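Local coordinates for Dna-binding protein RAP1 (PDB 4BJT) that binds telomeric DNA in yeast and, through its C-terminal domain, takes up the Rap1-binding module of Rif1, at residues 93-98 with 138-143; 109-114 with 128-133. One frame throughout, in Å; residues are numbered along the deposited sequence.

Contact 1: 93-98 with 138-143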
loop_
_atom_site.group_PDB
_atom_site.type_symbol
_atom_site.label_atom_id
_atom_site.label_comp_id
_atom_site.label_asym_id
_atom_site.label_seq_id
_atom_site.Cartn_x
_atom_site.Cartn_y
_atom_site.Cartn_z
ATOM N N ASP C 93 13.282 5.573 -3.391
ATOM C CA ASP C 93 14.466 5.069 -2.731
ATOM C C ASP C 93 14.456 5.428 -1.229
ATOM O O ASP C 93 14.846 4.586 -0.419
ATOM C CB ASP C 93 15.735 5.528 -3.457
ATOM C CG ASP C 93 15.895 4.901 -4.851
ATOM O OD1 ASP C 93 15.091 4.024 -5.214
ATOM O OD2 ASP C 93 16.733 5.384 -5.624
ATOM N N LYS C 94 13.926 6.614 -0.837
ATOM C CA LYS C 94 13.789 6.947 0.590
ATOM C C LYS C 94 12.736 6.046 1.238
ATOM O O LYS C 94 12.932 5.582 2.358
ATOM C CB LYS C 94 13.442 8.428 0.805
ATOM C CG LYS C 94 13.567 8.875 2.245
ATOM C CD LYS C 94 15.025 8.889 2.711
ATOM C CE LYS C 94 15.172 9.277 4.151
ATOM N NZ LYS C 94 16.594 9.596 4.500
ATOM N N LEU C 95 11.636 5.797 0.528
ATOM C CA LEU C 95 10.564 4.924 1.010
ATOM C C LEU C 95 11.154 3.541 1.294
ATOM O O LEU C 95 10.906 2.985 2.360
ATOM C CB LEU C 95 9.434 4.866 -0.013
ATOM C CG LEU C 95 8.285 3.911 0.330
ATOM C CD1 LEU C 95 7.535 4.386 1.580
ATOM C CD2 LEU C 95 7.330 3.807 -0.815
ATOM N N HIS C 96 11.974 3.006 0.355
ATOM C CA HIS C 96 12.647 1.705 0.540
ATOM C C HIS C 96 13.471 1.695 1.827
ATOM O O HIS C 96 13.400 0.734 2.589
ATOM C CB HIS C 96 13.560 1.382 -0.657
ATOM C CG HIS C 96 14.297 0.082 -0.528
ATOM N ND1 HIS C 96 15.614 0.033 -0.084
ATOM C CD2 HIS C 96 13.864 -1.180 -0.743
ATOM C CE1 HIS C 96 15.945 -1.252 -0.081
ATOM N NE2 HIS C 96 14.922 -2.016 -0.465
ATOM N N GLU C 97 14.246 2.750 2.066
ATOM C CA GLU C 97 15.079 2.876 3.271
ATOM C C GLU C 97 14.216 2.846 4.560
ATOM O O GLU C 97 14.537 2.097 5.497
ATOM C CB GLU C 97 15.931 4.156 3.180
ATOM C CG GLU C 97 16.971 4.347 4.265
ATOM C CD GLU C 97 17.731 5.661 4.173
ATOM O OE1 GLU C 97 17.707 6.301 3.097
ATOM O OE2 GLU C 97 18.370 6.042 5.181
ATOM N N VAL C 98 13.068 3.544 4.569
ATOM C CA VAL C 98 12.187 3.548 5.747
ATOM C C VAL C 98 11.598 2.171 5.998
ATOM O O VAL C 98 11.703 1.645 7.117
ATOM C CB VAL C 98 11.041 4.583 5.600
ATOM C CG1 VAL C 98 10.020 4.441 6.740
ATOM C CG2 VAL C 98 11.592 6.005 5.562
ATOM N N MET C 138 5.835 -4.825 2.481
ATOM C CA MET C 138 6.471 -5.072 1.181
ATOM C C MET C 138 5.645 -4.564 0.006
ATOM O O MET C 138 6.193 -4.456 -1.090
ATOM C CB MET C 138 6.759 -6.577 0.991
ATOM C CG MET C 138 7.692 -7.171 2.046
ATOM S SD MET C 138 9.419 -6.614 1.920
ATOM C CE MET C 138 9.377 -5.021 2.877
ATOM N N VAL C 139 4.337 -4.300 0.207
ATOM C CA VAL C 139 3.451 -3.815 -0.847
ATOM C C VAL C 139 3.385 -2.249 -0.829
ATOM O O VAL C 139 2.782 -1.664 -1.723
ATOM C CB VAL C 139 2.074 -4.528 -0.729
ATOM C CG1 VAL C 139 1.164 -4.176 -1.890
ATOM C CG2 VAL C 139 2.248 -6.052 -0.659
ATOM N N PHE C 140 4.035 -1.549 0.144
ATOM C CA PHE C 140 4.022 -0.062 0.157
ATOM C C PHE C 140 4.557 0.534 -1.123
ATOM O O PHE C 140 3.935 1.424 -1.715
ATOM C CB PHE C 140 4.834 0.507 1.324
ATOM C CG PHE C 140 3.998 1.182 2.357
ATOM C CD1 PHE C 140 3.542 2.458 2.162
ATOM C CD2 PHE C 140 3.669 0.538 3.526
ATOM C CE1 PHE C 140 2.774 3.104 3.134
ATOM C CE2 PHE C 140 2.871 1.165 4.472
ATOM C CZ PHE C 140 2.459 2.458 4.279
ATOM N N PRO C 141 5.732 0.100 -1.614
ATOM C CA PRO C 141 6.240 0.698 -2.864
ATOM C C PRO C 141 5.293 0.502 -4.044
ATOM O O PRO C 141 5.044 1.416 -4.827
ATOM C CB PRO C 141 7.591 0.009 -3.058
ATOM C CG PRO C 141 7.999 -0.369 -1.672
ATOM C CD PRO C 141 6.703 -0.842 -1.050
ATOM N N ARG C 142 4.704 -0.687 -4.128
ATOM C CA ARG C 142 3.750 -1.011 -5.158
ATOM C C ARG C 142 2.566 -0.030 -5.120
ATOM O O ARG C 142 2.049 0.378 -6.160
ATOM C CB ARG C 142 3.232 -2.451 -4.885
ATOM C CG ARG C 142 2.377 -2.951 -5.970
ATOM C CD ARG C 142 1.913 -4.389 -5.717
ATOM N NE ARG C 142 3.037 -5.320 -5.655
ATOM C CZ ARG C 142 2.908 -6.645 -5.530
ATOM N NH1 ARG C 142 1.714 -7.189 -5.368
ATOM N NH2 ARG C 142 3.980 -7.430 -5.533
ATOM N N TYR C 143 2.103 0.305 -3.919
ATOM C CA TYR C 143 0.977 1.215 -3.764
ATOM C C TYR C 143 1.305 2.536 -4.426
ATOM O O TYR C 143 0.547 3.006 -5.275
ATOM C CB TYR C 143 0.632 1.400 -2.283
ATOM C CG TYR C 143 -0.639 2.196 -2.063
ATOM C CD1 TYR C 143 -0.665 3.576 -2.254
ATOM C CD2 TYR C 143 -1.837 1.560 -1.758
ATOM C CE1 TYR C 143 -1.838 4.301 -2.099
ATOM C CE2 TYR C 143 -3.005 2.284 -1.537
ATOM C CZ TYR C 143 -3.009 3.652 -1.717
ATOM O OH TYR C 143 -4.198 4.309 -1.518
#
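Two helices of the all-helical C-terminal domain of Rap1, 88-99 and 140-150, pack here through a small buried apolar contact, with Leu95 on one side and Phe140 and Pro141 on the other. The nearest CA atoms are those of Leu95 and Pro141, 7.2 Å apart, near enough for one leucine to span the space between the helices. Its CG stands anti to the backbone N (chi1 176°), which carries the branch straight out across the gap and divides the work between the two methyls. CD2 of Leu95 lies over one face of the Pro141 ring, 3.9 Å from its CA and 4.3 Å from its CG. The same methyl is 4.2 Å from Phe140 O, so it also covers the start of the peptide link between the two residues. The other branch turns toward the aromatic ring: Leu95 CD1 approaches Phe140 CD1 obliquely at 4.5 Å, a looser touch than that on the proline.

Pro141 lies in the first turn of helix 140-150, where the lack of an N-H costs no backbone bond. It also touches Met92 and Ile99 of helix 88-99, one before and one after Leu95 in the chain, while Leu95 also meets Leu115 of helix 108-119. Phe140 packs against Ile129 and Leu130 of helix 123-132, so the contact opens directly into the core shared by four helices. Arg142, whose CB points away from helix 88-99, forms salt bridges with Asp59 and Glu55. Within helix 88-99, Lys94, which also packs on Glu118 and Thr119 of helix 108-119, makes a long salt bridge from NZ to Glu97 OE1 at 3.8 Å.

Contact 2: 109-114 with 128-133; sequences EKLVQD and SILTCL
Asp114 OD2 has two partners in the chain, Lys110 NZ in a salt bridge of 3.2 Å and the hydroxyl of Tyr103. The oxygen offers the lysine its syn lone pair, on the side of OD1, and so ties together residues one helical turn apart. Tyr103 also touches Leu111, which links this polar group to the apolar face of the same helix.

That face is formed by Leu111 and Val112, and both residues converge on Leu130. Leu130 CD1 sits 3.8 Å from Val112 CG2 and 3.9 Å from Leu111 CD2, while its other methyl, CD2, is 4.0 Å from the same Leu111 CD2. In the Rap1 C-terminal fold this joins helix 108-119 to helix 123-132, its successor in the chain after a three-residue connection. The backbones stay well apart, with the CA atoms of Val112 and Leu130 separated by 9.0 Å, and branched side chains bridge the interval. Leu130 crosses both partners at a slant. Val112 directs CG1 anti to its backbone N (chi1 164°), which leaves CG2 as the methyl that meets the leucine. Leu111, Val112 and Leu130 all pack against apolar side chains of the bound peptide, placing the three residues in the wall of its binding site, and Leu137 touches both leucines.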
loop_
_atom_site.group_PDB
_atom_site.type_symbol
_atom_site.label_atom_id
_atom_site.label_comp_id
_atom_site.label_asym_id
_atom_site.label_seq_id
_atom_site.Cartn_x
_atom_site.Cartn_y
_atom_site.Cartn_z
ATOM N N GLU C 109 2.604 2.571 14.738
ATOM C CA GLU C 109 2.755 3.996 15.072
ATOM C C GLU C 109 4.166 4.569 14.767
ATOM O O GLU C 109 4.284 5.685 14.233
ATOM C CB GLU C 109 2.349 4.253 16.541
ATOM C CG GLU C 109 2.612 5.662 17.053
ATOM C CD GLU C 109 1.973 6.864 16.372
ATOM O OE1 GLU C 109 1.665 6.793 15.160
ATOM O OE2 GLU C 109 1.834 7.909 17.050
ATOM N N LYS C 110 5.231 3.820 15.088
ATOM C CA LYS C 110 6.599 4.263 14.793
ATOM C C LYS C 110 6.810 4.352 13.265
ATOM O O LYS C 110 7.430 5.300 12.779
ATOM C CB LYS C 110 7.618 3.285 15.364
ATOM C CG LYS C 110 9.061 3.775 15.247
ATOM C CD LYS C 110 10.047 2.671 15.625
ATOM C CE LYS C 110 11.495 3.111 15.734
ATOM N NZ LYS C 110 11.888 4.163 14.751
ATOM N N LEU C 111 6.321 3.348 12.539
ATOM C CA LEU C 111 6.449 3.346 11.082
ATOM C C LEU C 111 5.780 4.601 10.489
ATOM O O LEU C 111 6.355 5.289 9.640
ATOM C CB LEU C 111 5.820 2.062 10.505
ATOM C CG LEU C 111 5.657 2.027 8.987
ATOM C CD1 LEU C 111 6.991 2.107 8.292
ATOM C CD2 LEU C 111 4.961 0.792 8.572
ATOM N N VAL C 112 4.530 4.846 10.900
ATOM C CA VAL C 112 3.750 5.988 10.442
ATOM C C VAL C 112 4.495 7.291 10.750
ATOM O O VAL C 112 4.535 8.197 9.902
ATOM C CB VAL C 112 2.319 5.920 11.028
ATOM C CG1 VAL C 112 1.581 7.235 10.928
ATOM C CG2 VAL C 112 1.522 4.797 10.347
ATOM N N GLN C 113 5.126 7.387 11.939
ATOM C CA GLN C 113 5.904 8.582 12.258
ATOM C C GLN C 113 7.117 8.741 11.343
ATOM O O GLN C 113 7.396 9.833 10.861
ATOM C CB GLN C 113 6.353 8.565 13.734
ATOM C CG GLN C 113 7.015 9.865 14.191
ATOM C CD GLN C 113 6.035 11.011 14.162
ATOM O OE1 GLN C 113 4.977 10.948 14.782
ATOM N NE2 GLN C 113 6.313 12.048 13.386
ATOM N N ASP C 114 7.815 7.646 11.052
ATOM C CA ASP C 114 8.987 7.700 10.182
ATOM C C ASP C 114 8.594 8.027 8.726
ATOM O O ASP C 114 9.290 8.798 8.050
ATOM C CB ASP C 114 9.755 6.381 10.253
ATOM C CG ASP C 114 10.302 6.049 11.640
ATOM O OD1 ASP C 114 10.401 6.972 12.483
ATOM O OD2 ASP C 114 10.574 4.859 11.900
ATOM N N SER C 128 -4.166 4.597 6.434
ATOM C CA SER C 128 -5.147 4.059 5.494
ATOM C C SER C 128 -4.477 3.068 4.532
ATOM O O SER C 128 -5.039 1.996 4.234
ATOM C CB SER C 128 -5.813 5.170 4.695
ATOM O OG SER C 128 -6.646 5.947 5.543
ATOM N N ILE C 129 -3.264 3.400 4.054
ATOM C CA ILE C 129 -2.549 2.498 3.154
ATOM C C ILE C 129 -2.226 1.200 3.883
ATOM O O ILE C 129 -2.503 0.100 3.368
ATOM C CB ILE C 129 -1.257 3.151 2.606
ATOM C CG1 ILE C 129 -1.583 4.371 1.726
ATOM C CG2 ILE C 129 -0.422 2.122 1.808
ATOM C CD1 ILE C 129 -0.374 5.233 1.461
ATOM N N LEU C 130 -1.652 1.289 5.090
ATOM C CA LEU C 130 -1.278 0.106 5.855
ATOM C C LEU C 130 -2.477 -0.810 6.039
ATOM O O LEU C 130 -2.357 -2.031 5.894
ATOM C CB LEU C 130 -0.739 0.484 7.221
ATOM C CG LEU C 130 0.721 0.746 7.260
ATOM C CD1 LEU C 130 1.100 1.534 8.517
ATOM C CD2 LEU C 130 1.503 -0.596 7.179
ATOM N N THR C 131 -3.650 -0.215 6.293
ATOM C CA THR C 131 -4.869 -0.984 6.483
ATOM C C THR C 131 -5.267 -1.716 5.196
ATOM O O THR C 131 -5.590 -2.902 5.252
ATOM C CB THR C 131 -5.982 -0.081 7.005
ATOM O OG1 THR C 131 -5.544 0.523 8.232
ATOM C CG2 THR C 131 -7.265 -0.842 7.266
ATOM N N CYS C 132 -5.220 -1.052 4.048
ATOM C CA CYS C 132 -5.627 -1.720 2.822
ATOM C C CYS C 132 -4.598 -2.724 2.309
ATOM O O CYS C 132 -4.937 -3.562 1.471
ATOM C CB CYS C 132 -6.029 -0.734 1.746
ATOM S SG CYS C 132 -4.673 -0.074 0.785
ATOM N N LEU C 133 -3.355 -2.682 2.851
ATOM C CA LEU C 133 -2.335 -3.662 2.530
ATOM C C LEU C 133 -2.378 -4.845 3.527
ATOM O O LEU C 133 -1.499 -5.700 3.452
ATOM C CB LEU C 133 -0.928 -3.048 2.579
ATOM C CG LEU C 133 -0.662 -1.888 1.618
ATOM C CD1 LEU C 133 0.788 -1.440 1.695
ATOM C CD2 LEU C 133 -1.103 -2.177 0.241
#

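In the fold
The centres of the two contacts lie 12 Å apart, each about 9 Å from the centre of the chain. Their four helices come in the order 88-99, 108-119, 123-132 and 140-150: contact 1 pairs the outer two, and contact 2 pairs the inner two within the span that contact 1 brackets. The contacts also meet directly, Phe140 CE2 lying 3.5 Å from Leu130 CD2 and Val139 CG1 3.7 Å from Leu133 CD2. One apolar core therefore runs through both. Contact 2 borders the bound peptide with several residues, whereas contact 1 reaches it through Met138 alone, consistent with a helical domain whose peptide-binding surface draws more on contact 2 than on contact 1.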